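Local coordinates for uncharacterized protein (Bacillus cereus, PDB 5F2H), which is of unknown function but is probably a hydrolase with an alpha/beta-hydrolase fold, at residues B[80-83]-B[84-88]; B[111-114]-B[115-118]. One frame throughout, in Å; residues are numbered along the deposited sequence.

Interaction 1 (B[80-83]-B[84-88]); sequences GNEY and LISDD
L84 N and I85 N bond back to G80 O and N81 O, four residues earlier, as the chain winds through the short helix 81-86; the first is 2.9 Å long with an N-H...O angle of 169°, and the second lies nearly along the C=O axis of N81. G80, in the N-cap position, thus supplies the acceptor of the first turn. At the far end Y83 O takes two amides: D87 N, 2.7 Å away and in the carbonyl plane, and S86 N, which sits above that plane. S86 OG adds a weak bond to E82 O. This helix belongs to the helical N-terminal part of the chain, probably related to TPR-like helical repeats, and its side chains touch helices 44-58 and 97-115.

With CG of Y83 anti to the backbone N (chi1 164°), the ring extends alongside the carboxylate of D87 in a common direction, the two planes tilted by 30°. D87 OD2 comes obliquely to the ring, 3.2 Å from Y83 CE1. Y83 OH makes a weak hydrogen bond to N49 OD1, while the ring packs on Y52 and A53; beside it, D87 approaches a bound Tris molecule, probably from the crystallisation liquor. L84, the buried residue of the group, packs on C106 of helix 97-115, its CD2 passing 4.2 Å from Y83 CD2. I85 reaches V103 on that same helix, and its CG2 rests 3.7 Å from N81 OD1.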
ATOM      1  N   GLY B  80       4.243   2.388  44.972  1.00 66.71           N
ATOM      2  CA  GLY B  80       5.045   1.319  45.607  1.00 60.89           C
ATOM      3  C   GLY B  80       5.226   1.465  47.102  1.00 60.88           C
ATOM      4  O   GLY B  80       5.473   2.550  47.611  1.00 61.70           O
ATOM      5  N   ASN B  81       5.134   0.353  47.813  1.00 64.58           N
ATOM      6  CA  ASN B  81       5.273   0.390  49.247  1.00 64.81           C
ATOM      7  C   ASN B  81       6.667   0.788  49.611  1.00 68.01           C
ATOM      8  O   ASN B  81       6.860   1.691  50.425  1.00 69.63           O
ATOM      9  CB  ASN B  81       5.010  -0.978  49.852  1.00 68.80           C
ATOM     10  CG  ASN B  81       5.209  -0.997  51.359  1.00 71.83           C
ATOM     11  OD1 ASN B  81       4.961  -0.017  52.053  1.00 72.49           O
ATOM     12  ND2 ASN B  81       5.600  -2.141  51.873  1.00 78.42           N
ATOM     13  N   GLU B  82       7.644   0.103  49.011  1.00 72.93           N
ATOM     14  CA  GLU B  82       9.052   0.371  49.301  1.00 74.71           C
ATOM     15  C   GLU B  82       9.359   1.837  49.020  1.00 66.06           C
ATOM     16  O   GLU B  82       9.948   2.523  49.842  1.00 66.11           O
ATOM     17  CB  GLU B  82       9.967  -0.588  48.547  1.00 81.63           C
ATOM     18  CG  GLU B  82      11.410  -0.529  49.037  1.00 88.46           C
ATOM     19  CD  GLU B  82      12.279  -1.691  48.561  1.00 92.76           C
ATOM     20  OE1 GLU B  82      11.746  -2.690  48.005  1.00 87.63           O
ATOM     21  OE2 GLU B  82      13.504  -1.637  48.829  1.00 95.60           O
ATOM     22  N   TYR B  83       8.942   2.324  47.867  1.00 59.29           N
ATOM     23  CA  TYR B  83       9.143   3.716  47.576  1.00 60.44           C
ATOM     24  C   TYR B  83       8.553   4.582  48.690  1.00 59.15           C
ATOM     25  O   TYR B  83       9.255   5.392  49.308  1.00 60.77           O
ATOM     26  CB  TYR B  83       8.490   4.081  46.259  1.00 62.76           C
ATOM     27  CG  TYR B  83       8.331   5.565  46.080  1.00 68.28           C
ATOM     28  CD1 TYR B  83       9.412   6.364  45.731  1.00 68.13           C
ATOM     29  CD2 TYR B  83       7.078   6.169  46.240  1.00 72.68           C
ATOM     30  CE1 TYR B  83       9.249   7.724  45.558  1.00 75.48           C
ATOM     31  CE2 TYR B  83       6.910   7.527  46.073  1.00 72.26           C
ATOM     32  CZ  TYR B  83       7.991   8.298  45.726  1.00 75.09           C
ATOM     33  OH  TYR B  83       7.821   9.653  45.542  1.00 87.82           O
ATOM     34  N   LEU B  84       7.267   4.400  48.950  1.00 55.49           N
ATOM     35  CA  LEU B  84       6.598   5.163  49.987  1.00 57.67           C
ATOM     36  C   LEU B  84       7.330   5.225  51.295  1.00 63.19           C
ATOM     37  O   LEU B  84       7.611   6.325  51.791  1.00 66.56           O
ATOM     38  CB  LEU B  84       5.183   4.654  50.221  1.00 58.20           C
ATOM     39  CG  LEU B  84       4.193   5.021  49.123  1.00 58.64           C
ATOM     40  CD1 LEU B  84       2.877   4.298  49.326  1.00 62.85           C
ATOM     41  CD2 LEU B  84       3.993   6.538  49.061  1.00 56.63           C
ATOM     42  N   ILE B  85       7.669   4.061  51.850  1.00 69.47           N
ATOM     43  CA  ILE B  85       8.366   4.045  53.139  1.00 73.11           C
ATOM     44  C   ILE B  85       9.890   4.216  53.067  1.00 71.56           C
ATOM     45  O   ILE B  85      10.552   4.135  54.088  1.00 68.23           O
ATOM     46  CB  ILE B  85       8.024   2.794  53.980  1.00 80.52           C
ATOM     47  CG1 ILE B  85       8.720   1.531  53.443  1.00 82.51           C
ATOM     48  CG2 ILE B  85       6.510   2.636  54.100  1.00 79.82           C
ATOM     49  CD1 ILE B  85       8.497   0.314  54.305  1.00 81.55           C
ATOM     50  N   SER B  86      10.443   4.489  51.887  1.00 74.02           N
ATOM     51  CA  SER B  86      11.889   4.674  51.767  1.00 72.94           C
ATOM     52  C   SER B  86      12.350   5.898  50.994  1.00 70.73           C
ATOM     53  O   SER B  86      13.528   6.230  51.069  1.00 66.77           O
ATOM     54  CB  SER B  86      12.517   3.454  51.119  1.00 74.18           C
ATOM     55  OG  SER B  86      12.210   2.316  51.875  1.00 77.45           O
ATOM     56  N   ASP B  87      11.475   6.569  50.245  1.00 72.70           N
ATOM     57  CA  ASP B  87      11.929   7.741  49.502  1.00 74.73           C
ATOM     58  C   ASP B  87      12.306   8.780  50.546  1.00 73.51           C
ATOM     59  O   ASP B  87      11.541   9.045  51.463  1.00 69.29           O
ATOM     60  CB  ASP B  87      10.866   8.276  48.547  1.00 80.21           C
ATOM     61  CG  ASP B  87      11.400   9.383  47.618  1.00 92.65           C
ATOM     62  OD1 ASP B  87      12.633   9.439  47.401  1.00104.56           O
ATOM     63  OD2 ASP B  87      10.587  10.167  47.057  1.00 92.90           O
ATOM     64  N   ASP B  88      13.516   9.318  50.435  1.00 78.07           N
ATOM     65  CA  ASP B  88      14.018  10.325  51.380  1.00 83.45           C
ATOM     66  C   ASP B  88      13.200  11.618  51.348  1.00 80.29           C
ATOM     67  O   ASP B  88      12.897  12.195  52.394  1.00 75.96           O
ATOM     68  CB  ASP B  88      15.490  10.614  51.075  1.00 88.80           C
ATOM     69  CG  ASP B  88      16.388   9.388  51.290  1.00 94.78           C
ATOM     70  OD1 ASP B  88      16.463   8.871  52.434  1.00 93.70           O
ATOM     71  OD2 ASP B  88      17.095   9.005  50.332  1.00 98.15           O
TER

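Interaction 2 (B[111-114]-B[115-118]); sequences ELAK and KTER
T116 and E117 meet the carbonyls of L112, A113 and K114 where helix 97-115 runs out into the loop leading to strand 120-124, a helix C-terminus at the surface. Two ordinary i to i+4 bonds persist: K115 N to E111 O, with an N-H...O angle of 158°, and T116 N to L112 O at 3.2 Å. The next amide departs from the pattern. E117 N makes a weak but fairly straight bond (168°) to K114 O, three residues back, whereas A113 O is badly placed to accept from it.

The hydroxyl of T116 folds back over the last turn because chi1 of 54° places OG1 between its own backbone N and carbonyl carbon. There OG1 lies 2.8 Å from L112 O and 2.9 Å from A113 O; which of the two carbonyls receives the hydroxyl hydrogen is not settled. K115 CG lies 3.1 Å from L112 O, while the end of that side chain leads away.

E117 spends its carboxylate on the second subunit: OE1 forms a salt bridge with R181 of that chain, and OE2 takes a weak hydrogen bond from the backbone N of I168 there. K114 packs on the same I168, its NZ 4.8 Å from E117 OE2, too far for a salt bridge. Closer to the backbone, E117 CG lies 3.2 Å from K114 O.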
ATOM      1  N   GLU B 111      -0.848  -4.749  46.587  1.00 78.76           N
ATOM      2  CA  GLU B 111      -0.886  -6.203  46.705  1.00 80.38           C
ATOM      3  C   GLU B 111      -1.891  -6.765  45.714  1.00 80.62           C
ATOM      4  O   GLU B 111      -1.607  -7.728  44.997  1.00 81.75           O
ATOM      5  CB  GLU B 111      -1.207  -6.601  48.135  1.00 86.17           C
ATOM      6  CG  GLU B 111      -0.104  -6.173  49.098  1.00 87.37           C
ATOM      7  CD  GLU B 111      -0.411  -6.477  50.548  1.00 95.46           C
ATOM      8  OE1 GLU B 111      -1.527  -6.967  50.852  1.00 98.67           O
ATOM      9  OE2 GLU B 111       0.472  -6.201  51.390  1.00 97.90           O
ATOM     10  N   LEU B 112      -3.052  -6.121  45.659  1.00 80.52           N
ATOM     11  CA  LEU B 112      -4.127  -6.495  44.749  1.00 83.27           C
ATOM     12  C   LEU B 112      -3.716  -6.330  43.300  1.00 78.73           C
ATOM     13  O   LEU B 112      -3.926  -7.214  42.479  1.00 82.91           O
ATOM     14  CB  LEU B 112      -5.338  -5.600  44.991  1.00 88.32           C
ATOM     15  CG  LEU B 112      -6.528  -5.796  44.047  1.00 96.56           C
ATOM     16  CD1 LEU B 112      -7.032  -7.239  44.050  1.00102.85           C
ATOM     17  CD2 LEU B 112      -7.639  -4.827  44.435  1.00 99.64           C
ATOM     18  N   ALA B 113      -3.160  -5.171  42.985  1.00 73.82           N
ATOM     19  CA  ALA B 113      -2.732  -4.870  41.635  1.00 69.83           C
ATOM     20  C   ALA B 113      -1.642  -5.803  41.139  1.00 70.97           C
ATOM     21  O   ALA B 113      -1.604  -6.112  39.948  1.00 72.84           O
ATOM     22  CB  ALA B 113      -2.272  -3.430  41.545  1.00 68.01           C
ATOM     23  N   LYS B 114      -0.754  -6.244  42.029  1.00 72.15           N
ATOM     24  CA  LYS B 114       0.313  -7.143  41.619  1.00 75.47           C
ATOM     25  C   LYS B 114      -0.151  -8.552  41.353  1.00 81.31           C
ATOM     26  O   LYS B 114       0.378  -9.208  40.467  1.00 82.01           O
ATOM     27  CB  LYS B 114       1.485  -7.192  42.593  1.00 81.31           C
ATOM     28  CG  LYS B 114       2.331  -5.936  42.653  1.00 85.54           C
ATOM     29  CD  LYS B 114       3.595  -6.198  43.461  1.00 87.83           C
ATOM     30  CE  LYS B 114       4.400  -4.919  43.701  1.00 90.57           C
ATOM     31  NZ  LYS B 114       4.906  -4.257  42.461  1.00 87.40           N
ATOM     32  N   LYS B 115      -1.080  -9.062  42.152  1.00 87.24           N
ATOM     33  CA  LYS B 115      -1.557 -10.419  41.901  1.00 92.61           C
ATOM     34  C   LYS B 115      -2.301 -10.430  40.580  1.00 91.78           C
ATOM     35  O   LYS B 115      -2.339 -11.443  39.884  1.00101.28           O
ATOM     36  CB  LYS B 115      -2.492 -10.948  42.994  1.00 99.28           C
ATOM     37  CG  LYS B 115      -3.800 -10.193  43.193  1.00103.65           C
ATOM     38  CD  LYS B 115      -4.785 -10.963  44.071  1.00106.60           C
ATOM     39  CE  LYS B 115      -4.232 -11.275  45.446  1.00110.07           C
ATOM     40  NZ  LYS B 115      -5.251 -12.013  46.242  1.00115.50           N
ATOM     41  N   THR B 116      -2.879  -9.284  40.242  1.00 87.03           N
ATOM     42  CA  THR B 116      -3.656  -9.126  39.012  1.00 88.76           C
ATOM     43  C   THR B 116      -2.863  -8.716  37.757  1.00 85.76           C
ATOM     44  O   THR B 116      -3.453  -8.484  36.704  1.00 87.31           O
ATOM     45  CB  THR B 116      -4.845  -8.165  39.232  1.00 90.29           C
ATOM     46  OG1 THR B 116      -4.368  -6.925  39.768  1.00 94.80           O
ATOM     47  CG2 THR B 116      -5.828  -8.765  40.210  1.00 94.32           C
ATOM     48  N   GLU B 117      -1.540  -8.615  37.847  1.00 83.04           N
ATOM     49  CA  GLU B 117      -0.750  -8.253  36.673  1.00 77.53           C
ATOM     50  C   GLU B 117      -1.202  -9.109  35.496  1.00 78.19           C
ATOM     51  O   GLU B 117      -1.621 -10.255  35.674  1.00 84.35           O
ATOM     52  CB  GLU B 117       0.753  -8.459  36.909  1.00 75.98           C
ATOM     53  CG  GLU B 117       1.377  -7.500  37.915  1.00 78.56           C
ATOM     54  CD  GLU B 117       2.889  -7.665  38.069  1.00 82.48           C
ATOM     55  OE1 GLU B 117       3.418  -8.737  37.699  1.00 86.44           O
ATOM     56  OE2 GLU B 117       3.554  -6.728  38.582  1.00 78.90           O
ATOM     57  N   ARG B 118      -1.162  -8.537  34.298  1.00 77.37           N
ATOM     58  CA  ARG B 118      -1.551  -9.260  33.098  1.00 74.30           C
ATOM     59  C   ARG B 118      -1.080  -8.477  31.894  1.00 67.61           C
ATOM     60  O   ARG B 118      -1.043  -7.254  31.908  1.00 63.30           O
ATOM     61  CB  ARG B 118      -3.080  -9.469  33.010  1.00 82.84           C
ATOM     62  CG  ARG B 118      -3.926  -8.232  32.685  1.00 88.23           C
ATOM     63  CD  ARG B 118      -5.411  -8.603  32.681  1.00 98.25           C
ATOM     64  NE  ARG B 118      -6.364  -7.607  32.177  1.00104.91           N
ATOM     65  CZ  ARG B 118      -6.804  -7.535  30.913  1.00109.38           C
ATOM     66  NH1 ARG B 118      -6.352  -8.366  29.965  1.00108.06           N
ATOM     67  NH2 ARG B 118      -7.697  -6.606  30.583  1.00112.05           N
TER

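How the interactions relate
Both contacts are local and lie in series along the chain. After the helices from 10-23 to 61-74, interaction 1 closes the turns of helix 81-86 and the exit from it. The chain then enters helix 97-115, and interaction 2 closes that helix's last turn before strand 120-124 and the link to the parallel-sheet domain, probably of alpha/beta-hydrolase type. Neither encloses nor crosses the other; the centres of interactions 1 and 2 are about 19 Å apart, and the nearest atoms of interactions 1 and 2 about 6 Å. Helix 97-115 joins them: N81, L84 and I85 pack against it, and N81 N bonds weakly to E110 OE2, while 111-115 end it and 116-118 begin the loop, where K114 and E117 meet the second subunit.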